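Local structure of manganese-dependent inorganic pyrophosphatase (Methanocaldococcus jannaschii, 2EB0) at residues B[43-47]-B[173-179]; B[195-199]-B[232-237]; B[207-213]-B[301-306]. The protein catalyses the manganese-dependent hydrolysis of diphosphate to two phosphates as a family II (class C) inorganic pyrophosphatase with DHH and DHHA2 domains. Residues are numbered along the deposited sequence.

Contact 1: B[43-47]-B[173-179]; sequences LRKFG and ISNIEEF
Helix 37-45 ends in segment 43-47, which meets segment 173-179, a loop and the first turn of helix 176-188, across widely spaced backbones: the nearest CA pairs, K45 with F179 and F46 with I173, are 10.7 and 10.8 Å apart, a gap bridged by long side chains. In 43-47, F46 leaves helical geometry and G47 (phi/psi 55/43), its N bonded to R44 O, is the C-prime residue of a Schellman motif. I173 is extended (-98/103), and its m,m rotamer sends CD1 to 3.0 Å from K45 NZ and 4.0 Å from F46 CE2, at the edge of the phenylalanine ring. The N-cap residue N175, with chi1 t, accepts a 2.6 Å hydrogen bond at OD1 from E178 N. F179, with chi1 t, lays its ring beneath the K45 ammonium: NZ lies 3.9 Å from the ring centroid, 14° off the normal, a cation-pi interaction. The nearly extended K45 chain brings CD to 3.5 Å from F179 CE1, while F46 CE1 lies 4.0 Å from F179 CZ. Thus the C-terminus of helix 37-45, in the DHH family domain, packs through a cation-pi pair and apolar side chains on the N-capped start of helix 176-188, above helix 134-148.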
ATOM      1  N   LEU B  43      10.886  26.617  -7.516  1.00 23.04           N
ATOM      2  CA  LEU B  43      12.191  26.166  -8.000  1.00 22.89           C
ATOM      3  C   LEU B  43      13.146  27.346  -8.132  1.00 24.69           C
ATOM      4  O   LEU B  43      14.274  27.313  -7.627  1.00 25.45           O
ATOM      5  CB  LEU B  43      12.055  25.482  -9.358  1.00 19.91           C
ATOM      6  CG  LEU B  43      11.217  24.206  -9.406  1.00 20.99           C
ATOM      7  CD1 LEU B  43      11.264  23.649 -10.811  1.00 19.22           C
ATOM      8  CD2 LEU B  43      11.750  23.196  -8.401  1.00 21.81           C
ATOM      9  N   ARG B  44      12.696  28.386  -8.822  1.00 19.51           N
ATOM     10  CA  ARG B  44      13.517  29.575  -8.990  1.00 20.18           C
ATOM     11  C   ARG B  44      13.915  30.126  -7.611  1.00 19.24           C
ATOM     12  O   ARG B  44      15.056  30.520  -7.389  1.00 17.10           O
ATOM     13  CB  ARG B  44      12.746  30.646  -9.766  1.00 37.56           C
ATOM     14  CG  ARG B  44      13.426  32.013  -9.760  1.00 41.14           C
ATOM     15  CD  ARG B  44      12.674  33.047 -10.585  1.00 43.56           C
ATOM     16  NE  ARG B  44      12.824  32.832 -12.020  1.00 49.27           N
ATOM     17  CZ  ARG B  44      11.946  32.191 -12.782  1.00 53.82           C
ATOM     18  NH1 ARG B  44      10.835  31.691 -12.251  1.00 54.48           N
ATOM     19  NH2 ARG B  44      12.180  32.054 -14.084  1.00 56.28           N
ATOM     20  N   LYS B  45      12.967  30.129  -6.685  1.00 27.52           N
ATOM     21  CA  LYS B  45      13.225  30.655  -5.354  1.00 29.20           C
ATOM     22  C   LYS B  45      14.405  30.001  -4.652  1.00 29.42           C
ATOM     23  O   LYS B  45      15.240  30.692  -4.079  1.00 29.03           O
ATOM     24  CB  LYS B  45      11.974  30.525  -4.484  1.00 22.15           C
ATOM     25  CG  LYS B  45      12.117  31.128  -3.100  1.00 22.66           C
ATOM     26  CD  LYS B  45      10.758  31.220  -2.428  1.00 24.74           C
ATOM     27  CE  LYS B  45      10.819  31.997  -1.125  1.00 26.04           C
ATOM     28  NZ  LYS B  45      11.410  31.206  -0.025  1.00 25.53           N
ATOM     29  N   PHE B  46      14.488  28.676  -4.702  1.00 21.31           N
ATOM     30  CA  PHE B  46      15.580  27.999  -4.023  1.00 22.54           C
ATOM     31  C   PHE B  46      16.745  27.603  -4.899  1.00 23.34           C
ATOM     32  O   PHE B  46      17.571  26.792  -4.498  1.00 25.75           O
ATOM     33  CB  PHE B  46      15.046  26.790  -3.253  1.00 17.53           C
ATOM     34  CG  PHE B  46      14.045  27.163  -2.211  1.00 18.49           C
ATOM     35  CD1 PHE B  46      12.685  27.073  -2.471  1.00 14.95           C
ATOM     36  CD2 PHE B  46      14.464  27.682  -0.985  1.00 16.13           C
ATOM     37  CE1 PHE B  46      11.747  27.498  -1.524  1.00 17.21           C
ATOM     38  CE2 PHE B  46      13.538  28.106  -0.039  1.00 18.12           C
ATOM     39  CZ  PHE B  46      12.174  28.014  -0.306  1.00 15.74           C
ATOM     40  N   GLY B  47      16.814  28.196  -6.086  1.00 28.61           N
ATOM     41  CA  GLY B  47      17.900  27.909  -7.007  1.00 28.84           C
ATOM     42  C   GLY B  47      18.058  26.439  -7.328  1.00 28.31           C
ATOM     43  O   GLY B  47      19.170  25.927  -7.367  1.00 29.85           O
ATOM     44  N   ILE B 173      13.718  30.297   6.129  1.00 27.60           N
ATOM     45  CA  ILE B 173      12.453  30.991   5.902  1.00 27.84           C
ATOM     46  C   ILE B 173      11.899  31.380   7.273  1.00 30.49           C
ATOM     47  O   ILE B 173      11.350  30.542   7.996  1.00 29.98           O
ATOM     48  CB  ILE B 173      11.414  30.088   5.196  1.00 27.84           C
ATOM     49  CG1 ILE B 173      11.979  29.548   3.884  1.00 27.28           C
ATOM     50  CG2 ILE B 173      10.148  30.886   4.925  1.00 26.50           C
ATOM     51  CD1 ILE B 173      12.175  30.600   2.827  1.00 27.29           C
ATOM     52  N   SER B 174      12.040  32.657   7.620  1.00 42.29           N
ATOM     53  CA  SER B 174      11.597  33.172   8.916  1.00 43.89           C
ATOM     54  C   SER B 174      10.088  33.287   9.125  1.00 42.29           C
ATOM     55  O   SER B 174       9.610  33.160  10.249  1.00 42.88           O
ATOM     56  CB  SER B 174      12.241  34.537   9.170  1.00 48.88           C
ATOM     57  OG  SER B 174      11.902  35.454   8.144  1.00 51.46           O
ATOM     58  N   ASN B 175       9.342  33.535   8.053  1.00 27.22           N
ATOM     59  CA  ASN B 175       7.892  33.682   8.153  1.00 26.73           C
ATOM     60  C   ASN B 175       7.163  32.769   7.168  1.00 24.63           C
ATOM     61  O   ASN B 175       7.005  33.116   6.000  1.00 23.58           O
ATOM     62  CB  ASN B 175       7.506  35.141   7.887  1.00 47.30           C
ATOM     63  CG  ASN B 175       6.059  35.437   8.230  1.00 50.66           C
ATOM     64  OD1 ASN B 175       5.140  34.795   7.725  1.00 51.29           O
ATOM     65  ND2 ASN B 175       5.851  36.423   9.093  1.00 52.59           N
ATOM     66  N   ILE B 176       6.701  31.616   7.649  1.00 27.39           N
ATOM     67  CA  ILE B 176       6.001  30.653   6.805  1.00 24.82           C
ATOM     68  C   ILE B 176       4.694  31.217   6.249  1.00 24.87           C
ATOM     69  O   ILE B 176       4.327  30.942   5.100  1.00 24.46           O
ATOM     70  CB  ILE B 176       5.681  29.353   7.585  1.00 31.32           C
ATOM     71  CG1 ILE B 176       6.977  28.636   7.972  1.00 32.48           C
ATOM     72  CG2 ILE B 176       4.797  28.443   6.748  1.00 31.19           C
ATOM     73  CD1 ILE B 176       6.760  27.384   8.847  1.00 29.22           C
ATOM     74  N   GLU B 177       3.995  32.002   7.061  0.50  4.66           N
ATOM     75  CA  GLU B 177       2.727  32.589   6.647  0.50  3.81           C
ATOM     76  C   GLU B 177       2.858  33.512   5.447  0.50  3.65           C
ATOM     77  O   GLU B 177       2.014  33.494   4.554  0.50  1.85           O
ATOM     78  CB  GLU B 177       2.093  33.351   7.812  0.50 31.62           C
ATOM     79  CG  GLU B 177       1.625  32.451   8.935  0.50 34.12           C
ATOM     80  CD  GLU B 177       0.726  31.337   8.436  0.50 36.30           C
ATOM     81  OE1 GLU B 177      -0.292  31.644   7.773  0.50 36.76           O
ATOM     82  OE2 GLU B 177       1.037  30.157   8.703  0.50 36.63           O
ATOM     83  N   GLU B 178       3.908  34.324   5.432  1.00 23.83           N
ATOM     84  CA  GLU B 178       4.137  35.253   4.326  1.00 28.46           C
ATOM     85  C   GLU B 178       4.528  34.493   3.063  1.00 25.74           C
ATOM     86  O   GLU B 178       4.033  34.794   1.981  1.00 25.30           O
ATOM     87  CB  GLU B 178       5.235  36.255   4.675  1.00 55.14           C
ATOM     88  CG  GLU B 178       4.826  37.279   5.703  1.00 63.17           C
ATOM     89  CD  GLU B 178       5.905  38.309   5.946  1.00 66.90           C
ATOM     90  OE1 GLU B 178       5.648  39.266   6.706  1.00 70.95           O
ATOM     91  OE2 GLU B 178       7.009  38.160   5.378  1.00 67.89           O
ATOM     92  N   PHE B 179       5.423  33.520   3.209  1.00 24.32           N
ATOM     93  CA  PHE B 179       5.847  32.715   2.072  1.00 23.37           C
ATOM     94  C   PHE B 179       4.630  31.972   1.525  1.00 22.72           C
ATOM     95  O   PHE B 179       4.437  31.891   0.313  1.00 22.93           O
ATOM     96  CB  PHE B 179       6.930  31.724   2.499  1.00 22.58           C
ATOM     97  CG  PHE B 179       7.332  30.764   1.417  1.00 26.78           C
ATOM     98  CD1 PHE B 179       7.400  31.175   0.087  1.00 26.57           C
ATOM     99  CD2 PHE B 179       7.661  29.448   1.727  1.00 25.31           C
ATOM    100  CE1 PHE B 179       7.790  30.284  -0.924  1.00 28.38           C
ATOM    101  CE2 PHE B 179       8.054  28.549   0.727  1.00 28.11           C
ATOM    102  CZ  PHE B 179       8.118  28.969  -0.601  1.00 26.29           C
TER

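Contact 2: B[195-199]-B[232-237]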
ATOM      1  N   PRO B 195      -9.316  28.854 -20.379  1.00 33.40           N
ATOM      2  CA  PRO B 195     -10.083  27.666 -19.992  1.00 32.94           C
ATOM      3  C   PRO B 195      -9.368  26.329 -20.167  1.00 32.95           C
ATOM      4  O   PRO B 195      -9.308  25.531 -19.236  1.00 32.12           O
ATOM      5  CB  PRO B 195     -11.332  27.789 -20.846  1.00 27.46           C
ATOM      6  CG  PRO B 195     -11.590  29.275 -20.759  1.00 25.86           C
ATOM      7  CD  PRO B 195     -10.200  29.873 -20.975  1.00 27.12           C
ATOM      8  N   GLU B 196      -8.823  26.087 -21.353  1.00 31.46           N
ATOM      9  CA  GLU B 196      -8.117  24.841 -21.617  1.00 32.07           C
ATOM     10  C   GLU B 196      -6.950  24.608 -20.645  1.00 32.87           C
ATOM     11  O   GLU B 196      -6.763  23.494 -20.148  1.00 31.87           O
ATOM     12  CB  GLU B 196      -7.595  24.828 -23.054  1.00 39.26           C
ATOM     13  CG  GLU B 196      -6.947  23.513 -23.454  1.00 42.40           C
ATOM     14  CD  GLU B 196      -7.928  22.353 -23.444  1.00 44.62           C
ATOM     15  OE1 GLU B 196      -8.892  22.374 -24.243  1.00 45.07           O
ATOM     16  OE2 GLU B 196      -7.738  21.418 -22.637  1.00 47.01           O
ATOM     17  N   GLU B 197      -6.168  25.654 -20.379  1.00 27.40           N
ATOM     18  CA  GLU B 197      -5.022  25.552 -19.470  1.00 27.94           C
ATOM     19  C   GLU B 197      -5.451  25.260 -18.030  1.00 26.00           C
ATOM     20  O   GLU B 197      -4.812  24.481 -17.315  1.00 24.39           O
ATOM     21  CB  GLU B 197      -4.209  26.845 -19.512  1.00 44.61           C
ATOM     22  CG  GLU B 197      -3.632  27.169 -20.883  1.00 48.36           C
ATOM     23  CD  GLU B 197      -3.024  28.560 -20.941  1.00 52.31           C
ATOM     24  OE1 GLU B 197      -3.778  29.554 -20.844  1.00 54.01           O
ATOM     25  OE2 GLU B 197      -1.789  28.661 -21.075  1.00 54.64           O
ATOM     26  N   ILE B 198      -6.537  25.892 -17.610  1.00 29.51           N
ATOM     27  CA  ILE B 198      -7.073  25.701 -16.269  1.00 28.33           C
ATOM     28  C   ILE B 198      -7.530  24.261 -16.073  1.00 27.66           C
ATOM     29  O   ILE B 198      -7.375  23.685 -14.999  1.00 26.83           O
ATOM     30  CB  ILE B 198      -8.266  26.641 -16.030  1.00 26.08           C
ATOM     31  CG1 ILE B 198      -7.775  28.091 -16.027  1.00 25.78           C
ATOM     32  CG2 ILE B 198      -8.956  26.290 -14.727  1.00 28.21           C
ATOM     33  CD1 ILE B 198      -8.869  29.098 -15.958  1.00 25.71           C
ATOM     34  N   ILE B 199      -8.085  23.681 -17.126  1.00 26.50           N
ATOM     35  CA  ILE B 199      -8.571  22.319 -17.071  1.00 27.57           C
ATOM     36  C   ILE B 199      -7.455  21.292 -16.952  1.00 28.58           C
ATOM     37  O   ILE B 199      -7.522  20.384 -16.129  1.00 28.64           O
ATOM     38  CB  ILE B 199      -9.421  22.003 -18.317  1.00 34.54           C
ATOM     39  CG1 ILE B 199     -10.815  22.598 -18.138  1.00 33.83           C
ATOM     40  CG2 ILE B 199      -9.485  20.496 -18.552  1.00 34.37           C
ATOM     41  CD1 ILE B 199     -11.678  22.500 -19.365  1.00 37.92           C
ATOM     42  N   ASP B 232     -17.338  28.399 -20.466  1.00 31.72           N
ATOM     43  CA  ASP B 232     -16.405  27.856 -21.441  1.00 30.85           C
ATOM     44  C   ASP B 232     -15.730  26.601 -20.911  1.00 29.82           C
ATOM     45  O   ASP B 232     -15.528  25.641 -21.662  1.00 29.71           O
ATOM     46  CB  ASP B 232     -15.342  28.895 -21.808  1.00 60.21           C
ATOM     47  CG  ASP B 232     -15.929  30.107 -22.503  1.00 63.46           C
ATOM     48  OD1 ASP B 232     -16.713  29.922 -23.460  1.00 64.39           O
ATOM     49  OD2 ASP B 232     -15.600  31.242 -22.095  1.00 65.01           O
ATOM     50  N   ILE B 233     -15.381  26.611 -19.623  1.00 26.07           N
ATOM     51  CA  ILE B 233     -14.734  25.455 -18.998  1.00 24.66           C
ATOM     52  C   ILE B 233     -15.655  24.237 -19.062  1.00 24.98           C
ATOM     53  O   ILE B 233     -15.213  23.129 -19.385  1.00 25.08           O
ATOM     54  CB  ILE B 233     -14.360  25.738 -17.514  1.00 27.87           C
ATOM     55  CG1 ILE B 233     -13.199  26.739 -17.449  1.00 26.32           C
ATOM     56  CG2 ILE B 233     -13.959  24.445 -16.817  1.00 27.13           C
ATOM     57  CD1 ILE B 233     -12.783  27.120 -16.050  1.00 24.17           C
ATOM     58  N   TYR B 234     -16.938  24.448 -18.776  1.00 27.85           N
ATOM     59  CA  TYR B 234     -17.902  23.353 -18.809  1.00 28.01           C
ATOM     60  C   TYR B 234     -18.018  22.740 -20.205  1.00 28.27           C
ATOM     61  O   TYR B 234     -18.017  21.513 -20.361  1.00 29.69           O
ATOM     62  CB  TYR B 234     -19.287  23.822 -18.355  1.00 30.21           C
ATOM     63  CG  TYR B 234     -20.206  22.662 -18.045  1.00 32.08           C
ATOM     64  CD1 TYR B 234     -20.047  21.923 -16.869  1.00 31.20           C
ATOM     65  CD2 TYR B 234     -21.192  22.260 -18.950  1.00 32.22           C
ATOM     66  CE1 TYR B 234     -20.841  20.812 -16.604  1.00 32.22           C
ATOM     67  CE2 TYR B 234     -21.993  21.147 -18.694  1.00 31.41           C
ATOM     68  CZ  TYR B 234     -21.810  20.429 -17.520  1.00 32.11           C
ATOM     69  OH  TYR B 234     -22.584  19.322 -17.259  1.00 32.39           O
ATOM     70  N   LYS B 235     -18.128  23.593 -21.217  1.00 29.85           N
ATOM     71  CA  LYS B 235     -18.234  23.118 -22.591  1.00 30.09           C
ATOM     72  C   LYS B 235     -17.042  22.215 -22.900  1.00 30.29           C
ATOM     73  O   LYS B 235     -17.211  21.092 -23.394  1.00 29.20           O
ATOM     74  CB  LYS B 235     -18.262  24.295 -23.571  1.00 58.04           C
ATOM     75  CG  LYS B 235     -18.449  23.871 -25.023  1.00 63.06           C
ATOM     76  CD  LYS B 235     -18.370  25.046 -25.991  1.00 66.90           C
ATOM     77  CE  LYS B 235     -19.520  26.023 -25.807  1.00 68.81           C
ATOM     78  NZ  LYS B 235     -19.422  27.154 -26.774  1.00 69.97           N
ATOM     79  N   LEU B 236     -15.837  22.699 -22.593  1.00 25.45           N
ATOM     80  CA  LEU B 236     -14.640  21.910 -22.843  1.00 23.63           C
ATOM     81  C   LEU B 236     -14.686  20.583 -22.083  1.00 23.04           C
ATOM     82  O   LEU B 236     -14.270  19.542 -22.605  1.00 23.24           O
ATOM     83  CB  LEU B 236     -13.381  22.705 -22.472  1.00 22.89           C
ATOM     84  CG  LEU B 236     -13.026  23.892 -23.388  1.00 24.78           C
ATOM     85  CD1 LEU B 236     -11.795  24.615 -22.858  1.00 26.16           C
ATOM     86  CD2 LEU B 236     -12.759  23.403 -24.794  1.00 24.80           C
ATOM     87  N   LEU B 237     -15.203  20.603 -20.860  1.00 29.97           N
ATOM     88  CA  LEU B 237     -15.279  19.372 -20.083  1.00 30.62           C
ATOM     89  C   LEU B 237     -16.283  18.393 -20.703  1.00 31.24           C
ATOM     90  O   LEU B 237     -16.135  17.176 -20.576  1.00 29.43           O
ATOM     91  CB  LEU B 237     -15.648  19.681 -18.628  1.00 20.83           C
ATOM     92  CG  LEU B 237     -14.616  20.468 -17.793  1.00 19.96           C
ATOM     93  CD1 LEU B 237     -15.129  20.619 -16.373  1.00 19.59           C
ATOM     94  CD2 LEU B 237     -13.275  19.751 -17.775  1.00 17.49           C
TER
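P195 opens helix 195-201 and makes the closest backbone approach, its CA 5.2 Å from that of I233. Its ring fits between successive turns of helix 230-243: CG lies 3.9 Å from D232 CB, and CB lies 4.0 Å from I233 CG1 and 3.8 Å from L236 CD1. At E196 the CA-to-CB bond points away, yet the side chain curls back, bringing OE1 to 3.9 Å from L236 CD1 at the solvent-facing border. I198 adds a looser contact, CG2 to I233 CD1 at 4.1 Å. One residue on, I199 in its m,t rotamer pushes CD1 against the partner helix, 3.5 Å from L236 CB, 3.6 Å from L237 CD2 and 3.6 Å from the I233 carbonyl O. The axes of the two short segments approach to 9.4 Å and cross at -64°. Beneath this apolar patch, I198 and L237 both rest on F251 of strand 248-255, making this the packing of two helices against a common beta-sheet in the alpha/beta fold of the DHHA2 domain.

Contact 3: B[207-213]-B[301-306]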
ATOM      1  N   ASP B 207      -9.716   5.159 -11.968  0.50 15.48           N
ATOM      2  CA  ASP B 207     -10.459   3.991 -12.393  0.50 16.29           C
ATOM      3  C   ASP B 207     -11.280   3.607 -11.165  0.50 15.63           C
ATOM      4  O   ASP B 207     -10.733   3.127 -10.171  0.50 14.29           O
ATOM      5  CB  ASP B 207      -9.534   2.835 -12.764  0.50 44.26           C
ATOM      6  CG  ASP B 207     -10.304   1.612 -13.243  1.00 49.12           C
ATOM      7  OD1 ASP B 207      -9.710   0.516 -13.331  1.00 55.36           O
ATOM      8  OD2 ASP B 207     -11.507   1.748 -13.540  1.00 49.91           O
ATOM      9  N   PHE B 208     -12.584   3.850 -11.224  1.00 23.89           N
ATOM     10  CA  PHE B 208     -13.464   3.516 -10.112  1.00 26.98           C
ATOM     11  C   PHE B 208     -14.349   2.335 -10.471  1.00 27.28           C
ATOM     12  O   PHE B 208     -15.364   2.500 -11.155  1.00 27.22           O
ATOM     13  CB  PHE B 208     -14.371   4.694  -9.733  1.00 26.07           C
ATOM     14  CG  PHE B 208     -13.647   5.869  -9.142  1.00 27.33           C
ATOM     15  CD1 PHE B 208     -12.385   5.724  -8.572  1.00 25.92           C
ATOM     16  CD2 PHE B 208     -14.247   7.122  -9.124  1.00 25.52           C
ATOM     17  CE1 PHE B 208     -11.738   6.812  -7.995  1.00 26.94           C
ATOM     18  CE2 PHE B 208     -13.608   8.215  -8.548  1.00 26.24           C
ATOM     19  CZ  PHE B 208     -12.353   8.062  -7.984  1.00 24.74           C
ATOM     20  N   ASN B 209     -13.964   1.151 -10.010  1.00 33.24           N
ATOM     21  CA  ASN B 209     -14.744  -0.053 -10.278  1.00 35.29           C
ATOM     22  C   ASN B 209     -15.018  -0.168 -11.787  1.00 34.15           C
ATOM     23  O   ASN B 209     -16.162  -0.286 -12.221  1.00 34.10           O
ATOM     24  CB  ASN B 209     -16.054   0.026  -9.485  1.00 37.82           C
ATOM     25  CG  ASN B 209     -16.758  -1.303  -9.374  1.00 38.99           C
ATOM     26  OD1 ASN B 209     -16.123  -2.352  -9.313  1.00 41.85           O
ATOM     27  ND2 ASN B 209     -18.081  -1.263  -9.320  1.00 40.10           N
ATOM     28  N   GLY B 210     -13.950  -0.105 -12.574  1.00 32.88           N
ATOM     29  CA  GLY B 210     -14.070  -0.212 -14.016  1.00 32.87           C
ATOM     30  C   GLY B 210     -14.463   1.057 -14.756  1.00 33.16           C
ATOM     31  O   GLY B 210     -14.377   1.103 -15.985  1.00 34.52           O
ATOM     32  N   LYS B 211     -14.884   2.090 -14.031  1.00 32.04           N
ATOM     33  CA  LYS B 211     -15.303   3.337 -14.670  1.00 32.06           C
ATOM     34  C   LYS B 211     -14.218   4.410 -14.725  1.00 32.20           C
ATOM     35  O   LYS B 211     -13.486   4.637 -13.757  1.00 32.45           O
ATOM     36  CB  LYS B 211     -16.533   3.907 -13.966  1.00 37.12           C
ATOM     37  CG  LYS B 211     -17.724   2.963 -13.924  1.00 41.47           C
ATOM     38  CD  LYS B 211     -18.232   2.626 -15.315  1.00 42.55           C
ATOM     39  CE  LYS B 211     -19.502   1.802 -15.239  1.00 44.31           C
ATOM     40  NZ  LYS B 211     -20.595   2.563 -14.568  1.00 47.16           N
ATOM     41  N   LYS B 212     -14.130   5.072 -15.871  1.00 30.45           N
ATOM     42  CA  LYS B 212     -13.155   6.127 -16.072  1.00 30.09           C
ATOM     43  C   LYS B 212     -13.711   7.430 -15.513  1.00 27.80           C
ATOM     44  O   LYS B 212     -14.684   7.976 -16.037  1.00 26.28           O
ATOM     45  CB  LYS B 212     -12.854   6.276 -17.567  1.00 40.03           C
ATOM     46  CG  LYS B 212     -11.831   7.347 -17.918  1.00 44.46           C
ATOM     47  CD  LYS B 212     -11.595   7.382 -19.430  1.00 45.96           C
ATOM     48  CE  LYS B 212     -10.637   8.488 -19.841  1.00 48.19           C
ATOM     49  NZ  LYS B 212      -9.274   8.293 -19.290  1.00 50.61           N
ATOM     50  N   VAL B 213     -13.109   7.916 -14.431  1.00 27.60           N
ATOM     51  CA  VAL B 213     -13.549   9.169 -13.832  1.00 23.54           C
ATOM     52  C   VAL B 213     -12.399  10.153 -13.779  1.00 24.17           C
ATOM     53  O   VAL B 213     -11.242   9.777 -13.568  1.00 25.97           O
ATOM     54  CB  VAL B 213     -14.110   8.970 -12.404  1.00 22.57           C
ATOM     55  CG1 VAL B 213     -14.586  10.311 -11.834  1.00 21.40           C
ATOM     56  CG2 VAL B 213     -15.273   7.987 -12.437  1.00 20.02           C
ATOM     57  N   LEU B 301     -16.973   9.216  -3.707  1.00 29.31           N
ATOM     58  CA  LEU B 301     -17.233   8.959  -5.111  1.00 29.54           C
ATOM     59  C   LEU B 301     -16.832   7.530  -5.506  1.00 30.35           C
ATOM     60  O   LEU B 301     -17.615   6.818  -6.143  1.00 29.09           O
ATOM     61  CB  LEU B 301     -16.491   9.987  -5.962  1.00 22.68           C
ATOM     62  CG  LEU B 301     -17.040  10.283  -7.355  1.00 26.00           C
ATOM     63  CD1 LEU B 301     -18.493  10.785  -7.261  1.00 25.09           C
ATOM     64  CD2 LEU B 301     -16.150  11.351  -8.014  1.00 25.60           C
ATOM     65  N   GLU B 302     -15.629   7.097  -5.136  1.00 22.26           N
ATOM     66  CA  GLU B 302     -15.240   5.732  -5.486  1.00 25.15           C
ATOM     67  C   GLU B 302     -16.053   4.720  -4.690  1.00 25.35           C
ATOM     68  O   GLU B 302     -16.268   3.602  -5.145  1.00 25.06           O
ATOM     69  CB  GLU B 302     -13.754   5.476  -5.245  1.00 31.57           C
ATOM     70  CG  GLU B 302     -13.390   4.007  -5.414  1.00 33.94           C
ATOM     71  CD  GLU B 302     -11.897   3.750  -5.380  1.00 35.95           C
ATOM     72  OE1 GLU B 302     -11.207   4.349  -4.527  1.00 35.56           O
ATOM     73  OE2 GLU B 302     -11.419   2.938  -6.206  1.00 34.56           O
ATOM     74  N   ARG B 303     -16.498   5.104  -3.498  1.00 25.10           N
ATOM     75  CA  ARG B 303     -17.301   4.197  -2.697  1.00 26.86           C
ATOM     76  C   ARG B 303     -18.661   4.046  -3.349  1.00 26.03           C
ATOM     77  O   ARG B 303     -19.227   2.956  -3.364  1.00 26.18           O
ATOM     78  CB  ARG B 303     -17.458   4.706  -1.264  1.00 54.99           C
ATOM     79  CG  ARG B 303     -16.358   4.235  -0.327  1.00 59.84           C
ATOM     80  CD  ARG B 303     -16.814   4.296   1.122  1.00 64.80           C
ATOM     81  NE  ARG B 303     -17.077   5.665   1.550  1.00 68.38           N
ATOM     82  CZ  ARG B 303     -16.129   6.556   1.822  1.00 71.22           C
ATOM     83  NH1 ARG B 303     -14.848   6.219   1.714  1.00 71.31           N
ATOM     84  NH2 ARG B 303     -16.460   7.788   2.194  1.00 69.36           N
ATOM     85  N   ALA B 304     -19.182   5.139  -3.895  1.00 28.83           N
ATOM     86  CA  ALA B 304     -20.476   5.097  -4.567  1.00 29.70           C
ATOM     87  C   ALA B 304     -20.391   4.187  -5.791  1.00 30.24           C
ATOM     88  O   ALA B 304     -21.255   3.343  -6.006  1.00 30.22           O
ATOM     89  CB  ALA B 304     -20.900   6.501  -4.990  1.00 25.97           C
ATOM     90  N   TYR B 305     -19.336   4.354  -6.583  1.00 32.43           N
ATOM     91  CA  TYR B 305     -19.154   3.552  -7.783  1.00 33.92           C
ATOM     92  C   TYR B 305     -19.057   2.050  -7.567  1.00 36.27           C
ATOM     93  O   TYR B 305     -19.766   1.286  -8.221  1.00 36.39           O
ATOM     94  CB  TYR B 305     -17.916   4.001  -8.551  1.00 32.32           C
ATOM     95  CG  TYR B 305     -18.204   5.013  -9.624  1.00 30.66           C
ATOM     96  CD1 TYR B 305     -18.190   6.376  -9.346  1.00 30.30           C
ATOM     97  CD2 TYR B 305     -18.495   4.607 -10.924  1.00 31.34           C
ATOM     98  CE1 TYR B 305     -18.453   7.315 -10.337  1.00 30.73           C
ATOM     99  CE2 TYR B 305     -18.765   5.540 -11.927  1.00 30.58           C
ATOM    100  CZ  TYR B 305     -18.739   6.892 -11.625  1.00 28.35           C
ATOM    101  OH  TYR B 305     -18.988   7.820 -12.609  1.00 29.44           O
ATOM    102  N   ASN B 306     -18.176   1.610  -6.676  1.00 39.07           N
ATOM    103  CA  ASN B 306     -18.050   0.177  -6.471  1.00 41.94           C
ATOM    104  C   ASN B 306     -19.053  -0.341  -5.449  1.00 42.89           C
ATOM    105  O   ASN B 306     -19.372  -1.530  -5.424  1.00 46.28           O
ATOM    106  CB  ASN B 306     -16.613  -0.201  -6.077  1.00 40.18           C
ATOM    107  CG  ASN B 306     -16.212   0.335  -4.733  1.00 38.13           C
ATOM    108  OD1 ASN B 306     -17.033   0.440  -3.832  1.00 36.84           O
ATOM    109  ND2 ASN B 306     -14.933   0.654  -4.579  1.00 38.13           N
TER
HETATM  110  O   HOH W   1     -12.923   1.099  -7.179  1.00 43.30           O
HETATM  111  O   HOH W   2     -20.696   0.497 -10.451  1.00 53.04           O
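A two-residue beta-hairpin with a type I' turn packs against the C-terminal helix 293-306 of the DHHA2 domain. N209 and G210 occupy its corners, both with positive phi, and F208 and K211 close it with paired backbone bonds, F208 N to K211 O at 2.8 Å and K211 N to F208 O at 2.9 Å. F208, with chi1 m, points its ring at the helix. One face receives E302 CB, 3.7 Å from the centroid in a CH-pi contact, while L301 CD2 approaches the edge, 4.1 Å from F208 CE2. Y305 lies obliquely to F208, ring centroids 5.9 Å apart and planes at 52°; its chi1 of -93° falls between wells. K211 CG lies 3.4 Å from Y305 CE2 at the ring edge, V213 CG2 3.7 Å from Y305 CZ, and the Y305 hydroxyl is hydrogen-bonded to D247. E302, fully extended through chi2, brings OE2 to a water that donates to it at 2.6 Å and weakly accepts from N209 N. E302 and N306 also pack on T96 of the second subunit. N209, with chi1 t, reaches the helix end, where its ND2 donates a 3.2 Å hydrogen bond to Y305 O.

Overall arrangement
Contact 1 lies on the DHH side of the molecule, whereas contacts 2 and 3 belong to the DHHA2 domain; contacts 1 and 3 fall on opposite sides of the chain's centre, their own centres 39 Å apart. Helix 176-188, starting in contact 1, is followed in the chain by helix 195-201 of contact 2, whose centre is 31 Å away. Contacts 2 and 3 are closer, 23 Å between centres and about 10 Å between nearest atoms, and are interleaved along the chain, with strand 204-208 succeeding helix 195-201. None holds a ligand of the two manganese ions, but contact 1 rests on helix 134-148, whose last turn carries the metal ligand D147.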